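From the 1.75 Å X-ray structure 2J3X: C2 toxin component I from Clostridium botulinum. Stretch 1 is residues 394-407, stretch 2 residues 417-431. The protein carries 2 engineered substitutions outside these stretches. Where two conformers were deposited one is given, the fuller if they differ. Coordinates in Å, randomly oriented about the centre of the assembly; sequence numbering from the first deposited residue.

Stretch 1 394-407: KNSTFKIFRITPIT
Stretch 2, residues 417-431: TQVVIDAEGIQNKEI

How are the two stretches paired? They are antiparallel strands, paired from F398 with G425 to T407 with T417, whose axes approach to 4.4 Å with 140° between their directions. T407 sits opposite T417, P405 opposite V419, I403 opposite I421; a beta bulge between I400 and R402 then shifts the register by one, so I400 faces A423 and F398 faces G425. T404 N donates to V420 O at 2.9 Å and V420 N to T404 O at 2.8 Å; K399 N donates to E424 O at 2.8 Å and E424 N to K399 O at 3.0 Å.

What does D422, the residue most covered by the other stretch, contact at the bulge? Its O accepts F401 N at 2.9 Å and, weakly, R402 N at 3.5 Å, while its N donates to R402 O at 2.8 Å. F401 (phi/psi -119/-8, chi1 p) departs from extended geometry, and D422 CB lies over its ring face, 3.5 Å from F401 CZ. The D422 side chain (chi1 m, chi2 -36°) meets R402 (t, t, p) in a salt bridge: OD2 is 2.9 Å from both NE and NH2 of R402, near the guanidinium plane.

How does T397 hold the other end? Its O accepts I426 N at 3.1 Å. With chi1 m, its OG1 accepts K429 N at 2.9 Å, linking T397 to this loop residue. A water accepts from T397 N at 2.8 Å and lies 2.6 Å from I426 O and 2.7 Å from N428 OD1.

What packs on the two sheet faces? I406 (chi1 p, chi2 t) shares a face with R402 and D422; its CG2 touches V420 CG2 at 3.9 Å, and its N and O pair with Q418 O and N at 2.9 and 3.0 Å. On the other face, I400 CG1 meets I421 CG2 at 3.6 Å, I403 CG2 meets V419 CB at 3.7 Å, and F398 CB meets A423 CB at 3.9 Å.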

# COMPACT_ATOMS: atom_id res chain seq x y z
N LYS A 394 -3.33 -16.24 17.70
CA LYS A 394 -4.70 -15.84 18.11
C LYS A 394 -4.62 -14.47 18.82
O LYS A 394 -3.58 -14.11 19.39
CB LYS A 394 -5.28 -16.91 19.05
CG LYS A 394 -4.45 -17.06 20.35
CD LYS A 394 -4.77 -18.30 21.26
CE LYS A 394 -3.81 -18.22 22.49
NZ LYS A 394 -4.25 -17.12 23.37
N ASN A 395 -5.73 -13.73 18.80
CA ASN A 395 -5.77 -12.41 19.43
C ASN A 395 -4.86 -11.38 18.73
O ASN A 395 -4.42 -10.45 19.38
CB ASN A 395 -5.39 -12.49 20.92
CG ASN A 395 -6.37 -13.32 21.73
OD1 ASN A 395 -7.55 -13.10 21.65
ND2 ASN A 395 -5.86 -14.26 22.54
N SER A 396 -4.54 -11.54 17.45
CA SER A 396 -3.72 -10.51 16.78
C SER A 396 -4.68 -9.37 16.38
O SER A 396 -5.58 -9.56 15.55
CB SER A 396 -3.04 -11.08 15.51
OG SER A 396 -2.00 -12.03 15.85
N THR A 397 -4.45 -8.19 16.95
CA THR A 397 -5.32 -7.07 16.76
C THR A 397 -4.59 -6.05 15.90
O THR A 397 -3.37 -5.90 16.03
CB THR A 397 -5.65 -6.45 18.15
OG1 THR A 397 -6.19 -7.52 19.00
CG2 THR A 397 -6.60 -5.32 18.07
N PHE A 398 -5.34 -5.36 15.07
CA PHE A 398 -4.80 -4.38 14.11
C PHE A 398 -5.61 -3.07 14.18
O PHE A 398 -6.78 -3.07 14.57
CB PHE A 398 -4.86 -4.91 12.66
CG PHE A 398 -3.91 -6.03 12.42
CD1 PHE A 398 -2.56 -5.76 12.07
CD2 PHE A 398 -4.33 -7.36 12.59
CE1 PHE A 398 -1.64 -6.82 11.84
CE2 PHE A 398 -3.41 -8.41 12.42
CZ PHE A 398 -2.09 -8.16 12.05
N LYS A 399 -4.98 -1.96 13.85
CA LYS A 399 -5.64 -0.68 13.77
C LYS A 399 -5.50 -0.22 12.32
O LYS A 399 -4.40 -0.21 11.78
CB LYS A 399 -4.95 0.36 14.69
CG LYS A 399 -5.64 1.71 14.64
CD LYS A 399 -5.24 2.53 15.94
CE LYS A 399 -5.40 4.03 15.74
NZ LYS A 399 -6.77 4.59 16.07
N ILE A 400 -6.63 0.08 11.65
CA ILE A 400 -6.63 0.62 10.33
C ILE A 400 -6.17 2.04 10.33
O ILE A 400 -6.69 2.86 11.10
CB ILE A 400 -8.10 0.61 9.75
CG1 ILE A 400 -8.55 -0.88 9.79
CG2 ILE A 400 -8.14 1.20 8.37
CD1 ILE A 400 -10.10 -1.07 9.39
N PHE A 401 -5.20 2.33 9.48
CA PHE A 401 -4.74 3.72 9.39
C PHE A 401 -4.93 4.35 8.03
O PHE A 401 -4.75 5.58 7.90
CB PHE A 401 -3.29 3.82 9.95
CG PHE A 401 -2.26 3.17 9.08
CD1 PHE A 401 -1.72 3.89 7.93
CD2 PHE A 401 -1.83 1.85 9.33
CE1 PHE A 401 -0.76 3.25 7.08
CE2 PHE A 401 -0.87 1.22 8.46
CZ PHE A 401 -0.37 1.90 7.35
N ARG A 402 -5.33 3.59 7.00
CA ARG A 402 -5.69 4.22 5.73
C ARG A 402 -6.43 3.18 4.91
O ARG A 402 -6.19 1.98 5.05
CB ARG A 402 -4.41 4.63 4.98
CG ARG A 402 -4.68 5.39 3.67
CD ARG A 402 -3.33 5.84 3.02
NE ARG A 402 -2.58 4.67 2.53
CZ ARG A 402 -1.68 4.68 1.54
NH1 ARG A 402 -1.33 5.83 0.94
NH2 ARG A 402 -1.15 3.51 1.11
N ILE A 403 -7.34 3.66 4.08
CA ILE A 403 -8.15 2.81 3.23
C ILE A 403 -8.16 3.48 1.90
O ILE A 403 -8.58 4.65 1.74
CB ILE A 403 -9.62 2.67 3.76
CG1 ILE A 403 -9.61 2.02 5.13
CG2 ILE A 403 -10.44 1.77 2.79
CD1 ILE A 403 -10.93 2.29 5.92
N THR A 404 -7.70 2.73 0.90
CA THR A 404 -7.54 3.23 -0.46
C THR A 404 -8.47 2.51 -1.46
O THR A 404 -8.35 1.30 -1.61
CB THR A 404 -6.09 2.96 -0.91
OG1 THR A 404 -5.20 3.69 -0.02
CG2 THR A 404 -5.92 3.54 -2.30
N PRO A 405 -9.35 3.25 -2.15
CA PRO A 405 -10.22 2.53 -3.15
C PRO A 405 -9.41 2.14 -4.40
O PRO A 405 -8.51 2.90 -4.82
CB PRO A 405 -11.24 3.62 -3.58
CG PRO A 405 -11.00 4.78 -2.70
CD PRO A 405 -9.59 4.69 -2.12
N ILE A 406 -9.76 1.02 -5.02
CA ILE A 406 -9.13 0.60 -6.24
C ILE A 406 -10.17 -0.04 -7.12
O ILE A 406 -11.29 -0.31 -6.66
CB ILE A 406 -8.02 -0.44 -5.98
CG1 ILE A 406 -8.60 -1.75 -5.36
CG2 ILE A 406 -6.90 0.14 -5.07
CD1 ILE A 406 -7.66 -2.96 -5.49
N THR A 407 -9.78 -0.35 -8.34
CA THR A 407 -10.66 -1.14 -9.18
C THR A 407 -9.90 -2.40 -9.53
O THR A 407 -9.00 -2.32 -10.40
CB THR A 407 -10.97 -0.38 -10.49
OG1 THR A 407 -11.54 0.91 -10.20
CG2 THR A 407 -11.89 -1.18 -11.39
N THR A 417 -14.93 -2.67 -7.76
CA THR A 417 -14.39 -1.69 -6.81
C THR A 417 -14.11 -2.44 -5.51
O THR A 417 -14.95 -3.15 -4.90
CB THR A 417 -15.35 -0.51 -6.57
OG1 THR A 417 -15.60 0.15 -7.81
CG2 THR A 417 -14.73 0.49 -5.63
N GLN A 418 -12.87 -2.25 -5.07
CA GLN A 418 -12.41 -2.88 -3.83
C GLN A 418 -11.63 -1.87 -3.02
O GLN A 418 -11.37 -0.77 -3.48
CB GLN A 418 -11.51 -4.09 -4.12
CG GLN A 418 -12.15 -5.06 -5.17
CD GLN A 418 -11.50 -6.43 -5.19
OE1 GLN A 418 -10.30 -6.58 -4.96
NE2 GLN A 418 -12.28 -7.45 -5.56
N VAL A 419 -11.28 -2.24 -1.79
CA VAL A 419 -10.56 -1.26 -0.93
C VAL A 419 -9.36 -1.95 -0.34
O VAL A 419 -9.48 -3.09 0.22
CB VAL A 419 -11.49 -0.68 0.19
CG1 VAL A 419 -12.55 0.34 -0.39
CG2 VAL A 419 -12.12 -1.84 1.08
N VAL A 420 -8.22 -1.23 -0.36
CA VAL A 420 -7.01 -1.73 0.30
C VAL A 420 -6.90 -1.08 1.68
O VAL A 420 -6.79 0.15 1.77
CB VAL A 420 -5.78 -1.35 -0.60
CG1 VAL A 420 -4.45 -1.77 0.08
CG2 VAL A 420 -5.97 -2.05 -2.00
N ILE A 421 -6.97 -1.92 2.70
CA ILE A 421 -7.11 -1.46 4.07
C ILE A 421 -5.74 -1.62 4.75
O ILE A 421 -5.35 -2.72 5.17
CB ILE A 421 -8.21 -2.29 4.80
CG1 ILE A 421 -9.57 -2.12 4.05
CG2 ILE A 421 -8.33 -1.79 6.28
CD1 ILE A 421 -10.64 -3.10 4.61
N ASP A 422 -5.00 -0.51 4.89
CA ASP A 422 -3.70 -0.55 5.55
C ASP A 422 -3.94 -0.62 7.05
O ASP A 422 -4.62 0.23 7.63
CB ASP A 422 -2.93 0.77 5.26
CG ASP A 422 -2.30 0.78 3.88
OD1 ASP A 422 -1.85 -0.30 3.43
OD2 ASP A 422 -2.18 1.86 3.28
N ALA A 423 -3.32 -1.59 7.70
CA ALA A 423 -3.46 -1.71 9.14
C ALA A 423 -2.14 -2.13 9.77
O ALA A 423 -1.33 -2.83 9.16
CB ALA A 423 -4.54 -2.68 9.51
N GLU A 424 -1.98 -1.72 11.02
CA GLU A 424 -0.72 -2.00 11.79
C GLU A 424 -1.09 -2.73 13.07
O GLU A 424 -2.25 -2.63 13.54
CB GLU A 424 -0.04 -0.66 12.14
CG GLU A 424 -0.92 0.19 13.15
CD GLU A 424 -0.36 1.55 13.52
OE1 GLU A 424 0.73 1.97 13.01
OE2 GLU A 424 -1.09 2.19 14.33
N GLY A 425 -0.14 -3.47 13.63
CA GLY A 425 -0.38 -4.28 14.85
C GLY A 425 -0.45 -3.41 16.09
O GLY A 425 0.32 -2.46 16.22
N ILE A 426 -1.42 -3.71 16.96
CA ILE A 426 -1.50 -3.00 18.24
C ILE A 426 -1.75 -4.03 19.34
O ILE A 426 -1.96 -5.20 18.99
CB ILE A 426 -2.63 -1.96 18.24
CG1 ILE A 426 -3.95 -2.62 17.91
CG2 ILE A 426 -2.34 -0.87 17.25
CD1 ILE A 426 -5.16 -1.66 18.21
N GLN A 427 -1.72 -3.64 20.62
CA GLN A 427 -1.88 -4.60 21.73
C GLN A 427 -3.11 -5.48 21.55
O GLN A 427 -4.20 -4.98 21.28
CB GLN A 427 -1.96 -3.95 23.12
CG GLN A 427 -2.09 -5.00 24.23
CD GLN A 427 -2.60 -4.48 25.57
OE1 GLN A 427 -1.92 -3.69 26.24
NE2 GLN A 427 -3.77 -4.96 25.99
N ASN A 428 -2.88 -6.80 21.70
CA ASN A 428 -3.94 -7.83 21.71
C ASN A 428 -5.12 -7.26 22.49
O ASN A 428 -4.95 -6.74 23.61
CB ASN A 428 -3.48 -9.09 22.47
CG ASN A 428 -2.29 -9.80 21.82
OD1 ASN A 428 -1.84 -9.45 20.72
ND2 ASN A 428 -1.77 -10.82 22.52
N LYS A 429 -6.31 -7.36 21.91
CA LYS A 429 -7.48 -6.83 22.58
C LYS A 429 -7.79 -7.67 23.83
O LYS A 429 -7.88 -8.91 23.76
CB LYS A 429 -8.68 -6.72 21.64
CG LYS A 429 -9.57 -5.51 21.96
CD LYS A 429 -8.86 -4.15 21.67
CE LYS A 429 -9.15 -3.07 22.75
NZ LYS A 429 -8.63 -3.41 24.13
N GLU A 430 -7.87 -6.99 24.97
CA GLU A 430 -8.08 -7.64 26.27
C GLU A 430 -9.42 -8.38 26.24
O GLU A 430 -10.45 -7.80 25.87
CB GLU A 430 -8.01 -6.62 27.40
CG GLU A 430 -6.59 -6.07 27.64
CD GLU A 430 -6.56 -4.60 28.09
OE1 GLU A 430 -7.53 -3.86 27.79
OE2 GLU A 430 -5.56 -4.19 28.73
N ILE A 431 -9.37 -9.67 26.59
CA ILE A 431 -10.43 -10.62 26.20
C ILE A 431 -10.87 -11.60 27.30
O ILE A 431 -10.94 -11.23 28.48
CB ILE A 431 -10.02 -11.38 24.89
CG1 ILE A 431 -11.20 -11.43 23.91
CG2 ILE A 431 -9.29 -12.73 25.20
CD1 ILE A 431 -11.47 -10.07 23.19
O HOH W 1 -2.22 -7.81 18.63
O HOH W 2 -4.58 1.94 1.91
O HOH W 3 -13.70 1.76 -8.97